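Local structure of 4'-phospho-dehydrooxetanocin synthase (Bacillus megaterium, 5UL3) at residues S452-G466 and F492-D504. The protein uses cobalamin, a [4Fe-4S] cluster and S-adenosylmethionine to contract the sugar ring of dAMP oxidatively, forming an oxetane aldehyde on the way to oxetanocin A. Sequence-based numbering, arbitrary orientation.
Sequences SEQNIIALRLVSALG and FLERTDALMKPID
The side chains of Glu453 and Arg495 meet because each bends partway along: the CB of Glu453 points away from 492-504, and the bend at chi2 (71°) carries the carboxylate back to Arg495, which itself turns at chi3 (66°). Between them begins a salt-bridge network of the partial TIM barrel of the radical SAM domain, where the irregular chain that follows helix 484-493, extended from Leu499 on, runs along helix 452-464. Arg495 shows how one guanidinium can join two carboxylates. End-on, NH1 reaches Glu453 OE1 at 2.7 Å in a nearly straight bond while NH2 takes OE2; side-on, NE and NH2 hold OD1 and OD2 of Asp497, NH2 lying 2.7 Å from OD2. Both acids lie near the guanidinium plane, which fixes its rotation, and Ile456 CG1 lies over one face, offset toward its rim. Arg460 then points NE and NH2 together at a single acceptor, Asp497 O, and adds a longer salt bridge from NH2 to OD2; its NH1 bonds to Leu517 O in helix 510-519. The two carboxylates probably offset the closeness of Arg460 NH2 and Arg495 NH2, 4.1 Å apart.

Next to this network, Ile456 CD1 packs 3.5 Å from Phe492 CE1 and also touches Ala498 CB. Further along, the Arg460 and Met500 chains run alongside each other, CG against CG at 3.5 Å, with helix 521-527 against both through Ile524. The Ser463 hydroxyl bridges the two segments: OG donates to Leu459 O, approaching from the face opposite Ser463 N, and accepts from Met500 N at 2.8 Å. Where the helix ends in a Schellman motif at Gly466, Ala464 O takes the N-H of Ile503 at 2.9 Å, and a water bound to Ile503 O adds a weak bond to the same carbonyl oxygen.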
loop_
_atom_site.group_PDB
_atom_site.type_symbol
_atom_site.label_atom_id
_atom_site.label_comp_id
_atom_site.label_asym_id
_atom_site.label_seq_id
_atom_site.Cartn_x
_atom_site.Cartn_y
_atom_site.Cartn_z
ATOM N N SER A 452 13.713 -15.564 16.342
ATOM C CA SER A 452 12.395 -15.873 16.884
ATOM C C SER A 452 12.135 -15.109 18.180
ATOM O O SER A 452 11.108 -14.437 18.325
ATOM C CB SER A 452 12.286 -17.383 17.114
ATOM O OG SER A 452 10.959 -17.729 17.438
ATOM N N GLU A 453 13.064 -15.190 19.142
ATOM C CA GLU A 453 12.825 -14.515 20.415
ATOM C C GLU A 453 12.746 -12.998 20.241
ATOM O O GLU A 453 11.965 -12.329 20.931
ATOM C CB GLU A 453 13.904 -14.885 21.434
ATOM C CG GLU A 453 13.510 -14.554 22.875
ATOM C CD GLU A 453 12.415 -15.477 23.422
ATOM O OE1 GLU A 453 12.275 -16.610 22.914
ATOM O OE2 GLU A 453 11.694 -15.066 24.363
ATOM N N GLN A 454 13.551 -12.435 19.334
ATOM C CA GLN A 454 13.484 -10.999 19.082
ATOM C C GLN A 454 12.109 -10.599 18.567
ATOM O O GLN A 454 11.585 -9.538 18.926
ATOM C CB GLN A 454 14.554 -10.596 18.079
ATOM C CG GLN A 454 14.522 -9.158 17.584
ATOM C CD GLN A 454 15.632 -8.935 16.554
ATOM O OE1 GLN A 454 16.198 -9.902 16.058
ATOM N NE2 GLN A 454 15.926 -7.686 16.225
ATOM N N ASN A 455 11.514 -11.435 17.716
ATOM C CA ASN A 455 10.170 -11.141 17.222
ATOM C C ASN A 455 9.156 -11.140 18.361
ATOM O O ASN A 455 8.289 -10.259 18.425
ATOM C CB ASN A 455 9.783 -12.161 16.155
ATOM C CG ASN A 455 10.450 -11.891 14.824
ATOM O OD1 ASN A 455 10.610 -10.748 14.425
ATOM N ND2 ASN A 455 10.823 -12.944 14.122
ATOM N N ILE A 456 9.238 -12.131 19.256
ATOM C CA ILE A 456 8.351 -12.173 20.421
ATOM C C ILE A 456 8.444 -10.870 21.207
ATOM O O ILE A 456 7.430 -10.254 21.556
ATOM C CB ILE A 456 8.691 -13.381 21.312
ATOM C CG1 ILE A 456 8.323 -14.700 20.625
ATOM C CG2 ILE A 456 8.022 -13.236 22.681
ATOM C CD1 ILE A 456 6.796 -14.901 20.453
ATOM N N ILE A 457 9.670 -10.420 21.486
ATOM C CA ILE A 457 9.833 -9.229 22.310
ATOM C C ILE A 457 9.302 -7.987 21.596
ATOM O O ILE A 457 8.710 -7.111 22.229
ATOM C CB ILE A 457 11.306 -9.069 22.727
ATOM C CG1 ILE A 457 11.684 -10.189 23.703
ATOM C CG2 ILE A 457 11.537 -7.700 23.372
ATOM C CD1 ILE A 457 13.185 -10.401 23.830
ATOM N N ALA A 458 9.509 -7.882 20.278
ATOM C CA ALA A 458 8.958 -6.742 19.555
ATOM C C ALA A 458 7.443 -6.692 19.724
ATOM O O ALA A 458 6.874 -5.622 19.957
ATOM C CB ALA A 458 9.324 -6.805 18.068
ATOM N N LEU A 459 6.781 -7.844 19.623
ATOM C CA LEU A 459 5.319 -7.874 19.746
ATOM C C LEU A 459 4.883 -7.513 21.157
ATOM O O LEU A 459 3.867 -6.836 21.354
ATOM C CB LEU A 459 4.777 -9.251 19.366
ATOM C CG LEU A 459 5.060 -9.740 17.947
ATOM C CD1 LEU A 459 4.433 -11.137 17.725
ATOM C CD2 LEU A 459 4.579 -8.731 16.917
ATOM N N ARG A 460 5.650 -7.959 22.145
ATOM C CA ARG A 460 5.387 -7.621 23.540
ATOM C C ARG A 460 5.441 -6.112 23.767
ATOM O O ARG A 460 4.552 -5.527 24.404
ATOM C CB ARG A 460 6.419 -8.358 24.405
ATOM C CG ARG A 460 6.147 -8.437 25.886
ATOM C CD ARG A 460 7.254 -9.227 26.608
ATOM N NE ARG A 460 7.224 -10.659 26.331
ATOM C CZ ARG A 460 8.258 -11.476 26.498
ATOM N NH1 ARG A 460 9.427 -11.006 26.936
ATOM N NH2 ARG A 460 8.134 -12.762 26.221
ATOM N N LEU A 461 6.490 -5.461 23.258
ATOM C CA LEU A 461 6.655 -4.026 23.461
ATOM C C LEU A 461 5.556 -3.218 22.773
ATOM O O LEU A 461 4.985 -2.297 23.371
ATOM C CB LEU A 461 8.044 -3.594 22.962
ATOM C CG LEU A 461 9.206 -4.183 23.768
ATOM C CD1 LEU A 461 10.547 -4.075 23.014
ATOM C CD2 LEU A 461 9.314 -3.481 25.134
ATOM N N VAL A 462 5.253 -3.534 21.514
ATOM C CA VAL A 462 4.254 -2.743 20.794
ATOM C C VAL A 462 2.869 -2.974 21.382
ATOM O O VAL A 462 2.101 -2.024 21.575
ATOM C CB VAL A 462 4.274 -3.056 19.287
ATOM C CG1 VAL A 462 3.126 -2.287 18.579
ATOM C CG2 VAL A 462 5.641 -2.636 18.675
ATOM N N SER A 463 2.533 -4.231 21.682
ATOM C CA SER A 463 1.193 -4.492 22.221
ATOM C C SER A 463 1.015 -3.871 23.606
ATOM O O SER A 463 -0.076 -3.364 23.917
ATOM C CB SER A 463 0.907 -5.994 22.242
ATOM O OG SER A 463 1.796 -6.707 23.083
ATOM N N ALA A 464 2.077 -3.836 24.423
ATOM C CA ALA A 464 1.977 -3.213 25.739
ATOM C C ALA A 464 1.650 -1.729 25.651
ATOM O O ALA A 464 1.110 -1.170 26.611
ATOM C CB ALA A 464 3.278 -3.428 26.537
ATOM N N LEU A 465 1.967 -1.072 24.532
ATOM C CA LEU A 465 1.615 0.330 24.362
ATOM C C LEU A 465 0.182 0.540 23.884
ATOM O O LEU A 465 -0.204 1.688 23.650
ATOM C CB LEU A 465 2.583 0.986 23.383
ATOM C CG LEU A 465 4.041 0.946 23.845
ATOM C CD1 LEU A 465 4.966 1.408 22.720
ATOM C CD2 LEU A 465 4.216 1.831 25.067
ATOM N N GLY A 466 -0.603 -0.521 23.726
ATOM C CA GLY A 466 -1.994 -0.375 23.302
ATOM C C GLY A 466 -2.201 -0.280 21.805
ATOM O O GLY A 466 -3.319 0.010 21.359
ATOM N N PHE A 492 6.306 -21.159 17.950
ATOM C CA PHE A 492 6.289 -19.700 17.999
ATOM C C PHE A 492 4.862 -19.150 18.014
ATOM O O PHE A 492 4.520 -18.297 18.844
ATOM C CB PHE A 492 7.059 -19.136 16.800
ATOM C CG PHE A 492 6.961 -17.630 16.644
ATOM C CD1 PHE A 492 7.858 -16.785 17.291
ATOM C CD2 PHE A 492 5.995 -17.068 15.828
ATOM C CE1 PHE A 492 7.790 -15.403 17.132
ATOM C CE2 PHE A 492 5.917 -15.680 15.675
ATOM C CZ PHE A 492 6.820 -14.852 16.329
ATOM N N LEU A 493 4.029 -19.615 17.080
ATOM C CA LEU A 493 2.673 -19.105 16.924
ATOM C C LEU A 493 1.773 -19.435 18.110
ATOM O O LEU A 493 0.788 -18.726 18.337
ATOM C CB LEU A 493 2.060 -19.660 15.638
ATOM C CG LEU A 493 2.727 -19.126 14.369
ATOM C CD1 LEU A 493 2.360 -20.017 13.234
ATOM C CD2 LEU A 493 2.262 -17.685 14.089
ATOM N N GLU A 494 2.080 -20.487 18.857
ATOM C CA GLU A 494 1.324 -20.863 20.045
ATOM C C GLU A 494 1.790 -20.147 21.309
ATOM O O GLU A 494 1.173 -20.325 22.361
ATOM C CB GLU A 494 1.389 -22.385 20.242
ATOM C CG GLU A 494 0.570 -23.138 19.221
ATOM C CD GLU A 494 0.917 -24.610 19.117
ATOM O OE1 GLU A 494 1.313 -25.201 20.148
ATOM O OE2 GLU A 494 0.802 -25.165 17.998
ATOM N N ARG A 495 2.847 -19.338 21.246
ATOM C CA ARG A 495 3.329 -18.669 22.451
ATOM C C ARG A 495 2.289 -17.681 22.966
ATOM O O ARG A 495 1.703 -16.915 22.195
ATOM C CB ARG A 495 4.656 -17.962 22.181
ATOM C CG ARG A 495 5.804 -18.964 22.078
ATOM C CD ARG A 495 7.128 -18.291 21.977
ATOM N NE ARG A 495 7.471 -17.557 23.186
ATOM C CZ ARG A 495 8.689 -17.097 23.440
ATOM N NH1 ARG A 495 9.665 -17.311 22.569
ATOM N NH2 ARG A 495 8.930 -16.424 24.553
ATOM N N THR A 496 2.055 -17.713 24.279
ATOM C CA THR A 496 1.108 -16.818 24.931
ATOM C C THR A 496 1.803 -15.763 25.788
ATOM O O THR A 496 1.134 -15.016 26.510
ATOM C CB THR A 496 0.113 -17.632 25.775
ATOM O OG1 THR A 496 0.827 -18.470 26.699
ATOM C CG2 THR A 496 -0.737 -18.506 24.869
ATOM N N ASP A 497 3.127 -15.667 25.713
ATOM C CA ASP A 497 3.859 -14.655 26.465
ATOM C C ASP A 497 4.327 -13.506 25.583
ATOM O O ASP A 497 5.268 -12.793 25.945
ATOM C CB ASP A 497 5.044 -15.288 27.189
ATOM C CG ASP A 497 6.056 -15.879 26.237
ATOM O OD1 ASP A 497 5.681 -16.212 25.093
ATOM O OD2 ASP A 497 7.231 -16.022 26.637
ATOM N N ALA A 498 3.684 -13.307 24.436
ATOM C CA ALA A 498 4.046 -12.236 23.519
ATOM C C ALA A 498 3.040 -11.097 23.534
ATOM O O ALA A 498 3.420 -9.934 23.656
ATOM C CB ALA A 498 4.185 -12.788 22.089
ATOM N N LEU A 499 1.748 -11.395 23.443
ATOM C CA LEU A 499 0.757 -10.332 23.315
ATOM C C LEU A 499 0.375 -9.804 24.695
ATOM O O LEU A 499 -0.120 -10.557 25.543
ATOM C CB LEU A 499 -0.468 -10.839 22.552
ATOM C CG LEU A 499 -0.151 -11.455 21.180
ATOM C CD1 LEU A 499 -1.411 -11.985 20.499
ATOM C CD2 LEU A 499 0.566 -10.440 20.279
ATOM N N MET A 500 0.615 -8.515 24.915
ATOM C CA MET A 500 0.346 -7.852 26.182
ATOM C C MET A 500 -0.915 -7.009 26.082
ATOM O O MET A 500 -1.223 -6.435 25.032
ATOM C CB MET A 500 1.507 -6.946 26.601
ATOM C CG MET A 500 2.836 -7.651 26.797
ATOM S SD MET A 500 2.848 -8.750 28.232
ATOM C CE MET A 500 2.909 -10.314 27.397
ATOM N N LYS A 501 -1.640 -6.929 27.195
ATOM C CA LYS A 501 -2.687 -5.939 27.321
ATOM C C LYS A 501 -2.060 -4.554 27.327
ATOM O O LYS A 501 -0.878 -4.409 27.644
ATOM C CB LYS A 501 -3.468 -6.133 28.617
ATOM C CG LYS A 501 -4.219 -7.434 28.728
ATOM C CD LYS A 501 -4.832 -7.551 30.122
ATOM C CE LYS A 501 -5.851 -8.674 30.193
ATOM N NZ LYS A 501 -6.358 -8.868 31.578
ATOM N N PRO A 502 -2.828 -3.518 26.985
ATOM C CA PRO A 502 -2.330 -2.148 27.172
ATOM C C PRO A 502 -1.962 -1.932 28.627
ATOM O O PRO A 502 -2.773 -2.148 29.528
ATOM C CB PRO A 502 -3.519 -1.270 26.748
ATOM C CG PRO A 502 -4.304 -2.138 25.810
ATOM C CD PRO A 502 -4.154 -3.542 26.339
ATOM N N ILE A 503 -0.723 -1.517 28.857
ATOM C CA ILE A 503 -0.181 -1.405 30.204
ATOM C C ILE A 503 -0.252 0.054 30.625
ATOM O O ILE A 503 0.180 0.942 29.884
ATOM C CB ILE A 503 1.263 -1.933 30.273
ATOM C CG1 ILE A 503 1.286 -3.441 30.016
ATOM C CG2 ILE A 503 1.873 -1.623 31.629
ATOM C CD1 ILE A 503 2.669 -4.061 30.084
ATOM N N ASP A 504 -0.814 0.307 31.806
ATOM C CA ASP A 504 -0.801 1.660 32.348
ATOM C C ASP A 504 0.628 1.992 32.755
ATOM O O ASP A 504 1.159 1.406 33.702
ATOM C CB ASP A 504 -1.754 1.778 33.534
ATOM C CG ASP A 504 -2.049 3.229 33.912
ATOM O OD1 ASP A 504 -1.145 4.087 33.793
ATOM O OD2 ASP A 504 -3.195 3.514 34.326
HETATM O O HOH W 1 0.044 2.105 27.213
#